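Local coordinates for protein putative fructose-aminoacid-6-phosphate deglycase (Bacillus subtilis, PDB 3EUA) that catalyses the conversion of a range of fructosamine 6-phosphates to glucose 6-phosphate and a free amino acid, at residues G164-L168 with L294-V298; I215-W221 with H316-R322. All coordinates share one frame; numbering follows the deposited sequence. Where two conformers were deposited one is given.

Both contacts draw on helix 288-313 and the chain that follows it. Interaction 1 joins helix 158-190 to helix 288-313 in the buried interior, and interaction 2 sets the end of helix 205-220 against the loop that runs on from helix 288-313. Their centres lie about 27 Å apart and their nearest atoms about 12 Å apart, so they do not touch. Along the chain the segments alternate, in the order 164-168, 215-221, 294-298 and 316-322. One contact thus packs helix 288-313 into the apolar core, and the other packs the chain after it on helix 205-220, beside the second subunit.

Interaction 1 of 2, residues G164-L168 with L294-V298; sequences GLDQL and LAPLV
An apolar helix-helix contact joins helix 158-190 to helix 288-313, whose segment 294-298 belongs to the second SIS repeat; the two run nearly parallel. L165 and L168, one turn apart on the first helix, face L294, L297 and V298 on the second. The local axes are 11.0 Å apart and cross at -21°, a spacing wide enough for the leucines to fill the interface from both sides. L168 is the centre of the seam and works with both of its branches. Its CG is roughly anti to the backbone N (chi1 -152°), which carries the fork across to the other helix. There CD1 meets V298 CG2 at 3.7 Å and lies a little farther from CB of L294, while CD2 meets CD2 of L297 at 3.7 Å and also touches that residue's CB. The side chains of L168 and L297 run across each other at about a right angle.

L165 starts out to one side of the partner helix, yet its CD2 methyl comes back to it, lying 3.7 Å from CD2 of L294 and equally near CD2 of L297. The L297 CD2 methyl is therefore shared by L165 and L168. The other methyl of L294 rests on bare backbone, with CD1 3.8 Å from CA of G164. A CB on that glycine would run into this methyl, so the close approach depends on the missing side chain.

Helix 288-313 kinks at P296, whose N cannot donate, and L297 N reaches back only weakly, to L294 O. Helix 137-153 adds Y142, which touches L165, L294 and L297, and Y138, which touches L297. Farther along helix 158-190, V171, Y172 and A175 continue the packing against V298, so that three helices meet around this buried seam.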
loop_
_atom_site.group_PDB
_atom_site.type_symbol
_atom_site.label_atom_id
_atom_site.label_comp_id
_atom_site.label_asym_id
_atom_site.label_seq_id
_atom_site.Cartn_x
_atom_site.Cartn_y
_atom_site.Cartn_z
ATOM N N GLY A 164 -2.025 -28.221 2.528
ATOM C CA GLY A 164 -0.756 -27.484 2.535
ATOM C C GLY A 164 -0.489 -26.875 3.900
ATOM O O GLY A 164 0.627 -26.961 4.432
ATOM N N LEU A 165 -1.502 -26.242 4.477
ATOM C CA LEU A 165 -1.367 -25.669 5.805
ATOM C C LEU A 165 -0.992 -26.730 6.844
ATOM O O LEU A 165 -0.128 -26.491 7.683
ATOM C CB LEU A 165 -2.629 -24.957 6.230
ATOM C CG LEU A 165 -2.887 -23.551 5.646
ATOM C CD1 LEU A 165 -4.288 -23.125 5.993
ATOM C CD2 LEU A 165 -1.843 -22.507 6.149
ATOM N N ASP A 166 -1.596 -27.910 6.742
ATOM C CA ASP A 166 -1.314 -29.007 7.678
ATOM C C ASP A 166 0.146 -29.463 7.541
ATOM O O ASP A 166 0.831 -29.695 8.556
ATOM C CB ASP A 166 -2.257 -30.175 7.455
ATOM C CG ASP A 166 -2.222 -31.196 8.610
ATOM O OD1 ASP A 166 -1.999 -30.760 9.770
ATOM O OD2 ASP A 166 -2.473 -32.398 8.355
ATOM N N GLN A 167 0.626 -29.545 6.299
ATOM C CA GLN A 167 2.018 -29.915 6.004
ATOM C C GLN A 167 3.015 -28.767 6.236
ATOM O O GLN A 167 4.226 -28.994 6.315
ATOM C CB GLN A 167 2.132 -30.321 4.549
ATOM C CG GLN A 167 1.357 -31.556 4.195
ATOM C CD GLN A 167 1.970 -32.833 4.748
ATOM O OE1 GLN A 167 3.164 -32.903 5.033
ATOM N NE2 GLN A 167 1.155 -33.872 4.847
ATOM N N LEU A 168 2.524 -27.537 6.390
ATOM C CA LEU A 168 3.420 -26.381 6.509
ATOM C C LEU A 168 4.203 -26.325 7.833
ATOM O O LEU A 168 5.278 -25.734 7.886
ATOM C CB LEU A 168 2.641 -25.071 6.317
ATOM C CG LEU A 168 3.471 -23.918 5.773
ATOM C CD1 LEU A 168 3.930 -24.280 4.327
ATOM C CD2 LEU A 168 2.673 -22.642 5.800
ATOM N N LEU A 294 1.423 -20.050 0.125
ATOM C CA LEU A 294 1.923 -20.486 1.446
ATOM C C LEU A 294 3.345 -20.041 1.798
ATOM O O LEU A 294 3.687 -19.928 2.984
ATOM C CB LEU A 294 1.833 -22.023 1.558
ATOM C CG LEU A 294 0.391 -22.576 1.542
ATOM C CD1 LEU A 294 0.379 -24.102 1.340
ATOM C CD2 LEU A 294 -0.418 -22.152 2.796
ATOM N N ALA A 295 4.157 -19.763 0.796
ATOM C CA ALA A 295 5.552 -19.340 1.047
ATOM C C ALA A 295 5.676 -18.150 1.987
ATOM O O ALA A 295 6.613 -18.131 2.805
ATOM C CB ALA A 295 6.293 -19.039 -0.235
ATOM N N PRO A 296 4.776 -17.147 1.862
ATOM C CA PRO A 296 4.934 -16.010 2.794
ATOM C C PRO A 296 4.842 -16.374 4.286
ATOM O O PRO A 296 5.457 -15.693 5.141
ATOM C CB PRO A 296 3.792 -15.063 2.428
ATOM C CG PRO A 296 3.112 -15.588 1.244
ATOM C CD PRO A 296 3.676 -16.944 0.898
ATOM N N LEU A 297 4.032 -17.387 4.603
ATOM C CA LEU A 297 3.898 -17.869 5.997
ATOM C C LEU A 297 5.222 -18.410 6.491
ATOM O O LEU A 297 5.641 -18.134 7.625
ATOM C CB LEU A 297 2.837 -18.933 6.151
ATOM C CG LEU A 297 1.399 -18.462 6.098
ATOM C CD1 LEU A 297 1.084 -17.588 4.864
ATOM C CD2 LEU A 297 0.497 -19.674 6.129
ATOM N N VAL A 298 5.899 -19.148 5.646
ATOM C CA VAL A 298 7.208 -19.698 6.005
ATOM C C VAL A 298 8.254 -18.594 6.159
ATOM O O VAL A 298 9.032 -18.600 7.093
ATOM C CB VAL A 298 7.710 -20.670 4.933
ATOM C CG1 VAL A 298 8.987 -21.316 5.436
ATOM C CG2 VAL A 298 6.651 -21.753 4.661
#

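Interaction 2 of 2, residues I215-W221 with H316-R322; sequences ILMEMQW and HPLSHRR
W221 is held between H316 on one face of its indole and R322 on the other. The H316 ring comes in edge first, with CE1 3.6 Å from CD2 of W221 and the ring planes at 84°, an edge-to-face pair. On the opposite face the R322 guanidinium lies flat, its CZ 3.8 Å from the centroid of the six-membered ring and only 7° off the normal, a cation-pi stack. The arginine is extended from CG to NE, laying its aliphatic part along the benzene end, with CG 3.5 Å from W221 CZ2. H320 NE2 approaches CH2 obliquely, completing an aromatic cluster. An alanine in place of W221 would probably leave the R322 guanidinium without its stacking partner and H316 freer to turn.

The H316 ring is also supported by Q220, whose CA sits over one face in a CH-pi contact. The Q220 side chain bends at chi2 (-67°), bringing NE2 within 2.9 Å of H316 O; its amide also donates to M219 O, and R314 binds OE1. R321, just after the type I turn from P317 to H320, folds back so that NH1 donates to L318 O at 2.7 Å and to H320 O at 3.0 Å, the latter nearly straight at the hydrogen but from above the carbonyl plane. Its NE and NH2 both point at OE2 of E218 in a salt bridge of weak, bent bonds, the two planes steeply inclined, though OE2 is less surely placed. L318 CD2 packs on M219 CB at 3.7 Å.

From the second subunit, E238 binds W221 NE1 through OE1 and R322 NH2 through its backbone O. The whole is a type I beta turn packed where helix 205-220 gives way to W221 with positive phi, at a subunit interface.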
loop_
_atom_site.group_PDB
_atom_site.type_symbol
_atom_site.label_atom_id
_atom_site.label_comp_id
_atom_site.label_asym_id
_atom_site.label_seq_id
_atom_site.Cartn_x
_atom_site.Cartn_y
_atom_site.Cartn_z
ATOM N N ILE A 215 8.496 -5.489 13.747
ATOM C CA ILE A 215 9.715 -5.956 14.364
ATOM C C ILE A 215 10.752 -4.848 14.502
ATOM O O ILE A 215 11.236 -4.559 15.620
ATOM C CB ILE A 215 10.349 -7.148 13.606
ATOM C CG1 ILE A 215 9.408 -8.370 13.594
ATOM C CG2 ILE A 215 11.726 -7.457 14.213
ATOM C CD1 ILE A 215 9.195 -9.072 14.954
ATOM N N LEU A 216 11.040 -4.175 13.399
ATOM C CA LEU A 216 12.095 -3.177 13.428
ATOM C C LEU A 216 11.745 -1.875 14.132
ATOM O O LEU A 216 12.383 -1.531 15.111
ATOM C CB LEU A 216 12.638 -2.955 12.000
ATOM C CG LEU A 216 13.304 -4.232 11.409
ATOM C CD1 LEU A 216 13.688 -4.014 9.957
ATOM C CD2 LEU A 216 14.539 -4.714 12.213
HETATM N N MSE A 217 10.736 -1.172 13.643
HETATM C CA MSE A 217 10.320 0.101 14.208
HETATM C C MSE A 217 9.732 -0.065 15.611
HETATM O O MSE A 217 10.327 0.378 16.601
HETATM C CB MSE A 217 9.330 0.811 13.260
HETATM C CG MSE A 217 9.937 1.161 11.896
HETATM SE SE MSE A 217 8.731 2.018 10.676
HETATM C CE MSE A 217 8.709 3.853 11.593
ATOM N N GLU A 218 8.608 -0.754 15.702
ATOM C CA GLU A 218 7.925 -0.967 16.973
ATOM C C GLU A 218 8.723 -1.661 18.041
ATOM O O GLU A 218 8.868 -1.130 19.155
ATOM C CB GLU A 218 6.660 -1.803 16.766
ATOM C CG GLU A 218 5.748 -1.954 17.977
ATOM C CD GLU A 218 4.581 -2.926 17.720
ATOM O OE1 GLU A 218 4.539 -3.596 16.660
ATOM O OE2 GLU A 218 3.709 -3.028 18.625
HETATM N N MSE A 219 9.288 -2.798 17.696
HETATM C CA MSE A 219 9.935 -3.659 18.699
HETATM C C MSE A 219 11.436 -3.578 18.873
HETATM O O MSE A 219 11.984 -4.258 19.727
HETATM C CB MSE A 219 9.529 -5.099 18.377
HETATM C CG MSE A 219 8.008 -5.294 18.281
HETATM SE SE MSE A 219 7.445 -7.173 17.996
HETATM C CE MSE A 219 5.596 -6.919 17.345
ATOM N N GLN A 220 12.096 -2.751 18.074
ATOM C CA GLN A 220 13.539 -2.572 18.156
ATOM C C GLN A 220 13.986 -1.139 18.030
ATOM O O GLN A 220 15.153 -0.832 18.318
ATOM C CB GLN A 220 14.217 -3.408 17.037
ATOM C CG GLN A 220 14.128 -4.903 17.220
ATOM C CD GLN A 220 14.928 -5.387 18.407
ATOM O OE1 GLN A 220 16.148 -5.451 18.360
ATOM N NE2 GLN A 220 14.243 -5.742 19.476
ATOM N N TRP A 221 13.075 -0.240 17.664
ATOM C CA TRP A 221 13.386 1.169 17.414
ATOM C C TRP A 221 14.502 1.310 16.373
ATOM O O TRP A 221 15.439 2.067 16.557
ATOM C CB TRP A 221 13.738 1.942 18.684
ATOM C CG TRP A 221 12.734 1.833 19.768
ATOM C CD1 TRP A 221 11.408 1.517 19.648
ATOM C CD2 TRP A 221 12.932 2.210 21.114
ATOM N NE1 TRP A 221 10.789 1.585 20.880
ATOM C CE2 TRP A 221 11.708 2.011 21.797
ATOM C CE3 TRP A 221 14.050 2.659 21.840
ATOM C CZ2 TRP A 221 11.567 2.258 23.168
ATOM C CZ3 TRP A 221 13.898 2.908 23.201
ATOM C CH2 TRP A 221 12.666 2.697 23.841
ATOM N N HIS A 316 17.451 -5.582 23.664
ATOM C CA HIS A 316 16.240 -4.826 23.488
ATOM C C HIS A 316 15.115 -5.840 23.319
ATOM O O HIS A 316 14.876 -6.312 22.216
ATOM C CB HIS A 316 16.344 -3.974 22.234
ATOM C CG HIS A 316 15.213 -3.017 22.077
ATOM N ND1 HIS A 316 15.396 -1.654 21.989
ATOM C CD2 HIS A 316 13.878 -3.220 22.031
ATOM C CE1 HIS A 316 14.220 -1.069 21.850
ATOM N NE2 HIS A 316 13.283 -1.997 21.885
ATOM N N PRO A 317 14.420 -6.198 24.426
ATOM C CA PRO A 317 13.359 -7.180 24.259
ATOM C C PRO A 317 12.267 -6.766 23.288
ATOM O O PRO A 317 11.899 -5.584 23.224
ATOM C CB PRO A 317 12.741 -7.311 25.663
ATOM C CG PRO A 317 13.784 -6.812 26.617
ATOM C CD PRO A 317 14.565 -5.767 25.839
ATOM N N LEU A 318 11.764 -7.724 22.527
ATOM C CA LEU A 318 10.687 -7.436 21.567
ATOM C C LEU A 318 9.418 -6.914 22.212
ATOM O O LEU A 318 8.621 -6.246 21.533
ATOM C CB LEU A 318 10.326 -8.642 20.701
ATOM C CG LEU A 318 11.325 -9.168 19.649
ATOM C CD1 LEU A 318 10.879 -10.493 19.082
ATOM C CD2 LEU A 318 11.588 -8.190 18.497
ATOM N N SER A 319 9.235 -7.189 23.500
ATOM C CA SER A 319 8.078 -6.703 24.259
ATOM C C SER A 319 8.226 -5.262 24.737
ATOM O O SER A 319 7.253 -4.659 25.188
ATOM C CB SER A 319 7.865 -7.620 25.473
ATOM O OG SER A 319 9.094 -7.733 26.196
ATOM N N HIS A 320 9.418 -4.685 24.610
ATOM C CA HIS A 320 9.652 -3.336 25.093
ATOM C C HIS A 320 8.917 -2.270 24.285
ATOM O O HIS A 320 8.834 -2.391 23.076
ATOM C CB HIS A 320 11.144 -3.044 25.103
ATOM C CG HIS A 320 11.473 -1.741 25.747
ATOM N ND1 HIS A 320 11.445 -1.566 27.113
ATOM C CD2 HIS A 320 11.813 -0.547 25.217
ATOM C CE1 HIS A 320 11.777 -0.316 27.397
ATOM N NE2 HIS A 320 11.991 0.329 26.263
ATOM N N ARG A 321 8.347 -1.272 24.976
ATOM C CA ARG A 321 7.644 -0.166 24.356
ATOM C C ARG A 321 7.849 1.071 25.202
ATOM O O ARG A 321 8.059 0.975 26.430
ATOM C CB ARG A 321 6.132 -0.410 24.294
ATOM C CG ARG A 321 5.667 -1.602 23.453
ATOM C CD ARG A 321 5.937 -1.474 21.943
ATOM N NE ARG A 321 5.262 -2.589 21.250
ATOM C CZ ARG A 321 5.685 -3.849 21.204
ATOM N NH1 ARG A 321 6.818 -4.230 21.789
ATOM N NH2 ARG A 321 4.968 -4.772 20.567
ATOM N N ARG A 322 7.791 2.233 24.568
ATOM C CA ARG A 322 7.861 3.485 25.279
ATOM C C ARG A 322 6.544 4.212 25.187
ATOM O O ARG A 322 6.270 5.026 26.026
ATOM C CB ARG A 322 8.996 4.351 24.784
ATOM C CG ARG A 322 9.061 4.624 23.332
ATOM C CD ARG A 322 10.277 5.466 23.094
ATOM N NE ARG A 322 10.657 5.507 21.697
ATOM C CZ ARG A 322 11.850 5.929 21.290
ATOM N NH1 ARG A 322 12.770 6.326 22.166
ATOM N NH2 ARG A 322 12.158 5.912 20.004
#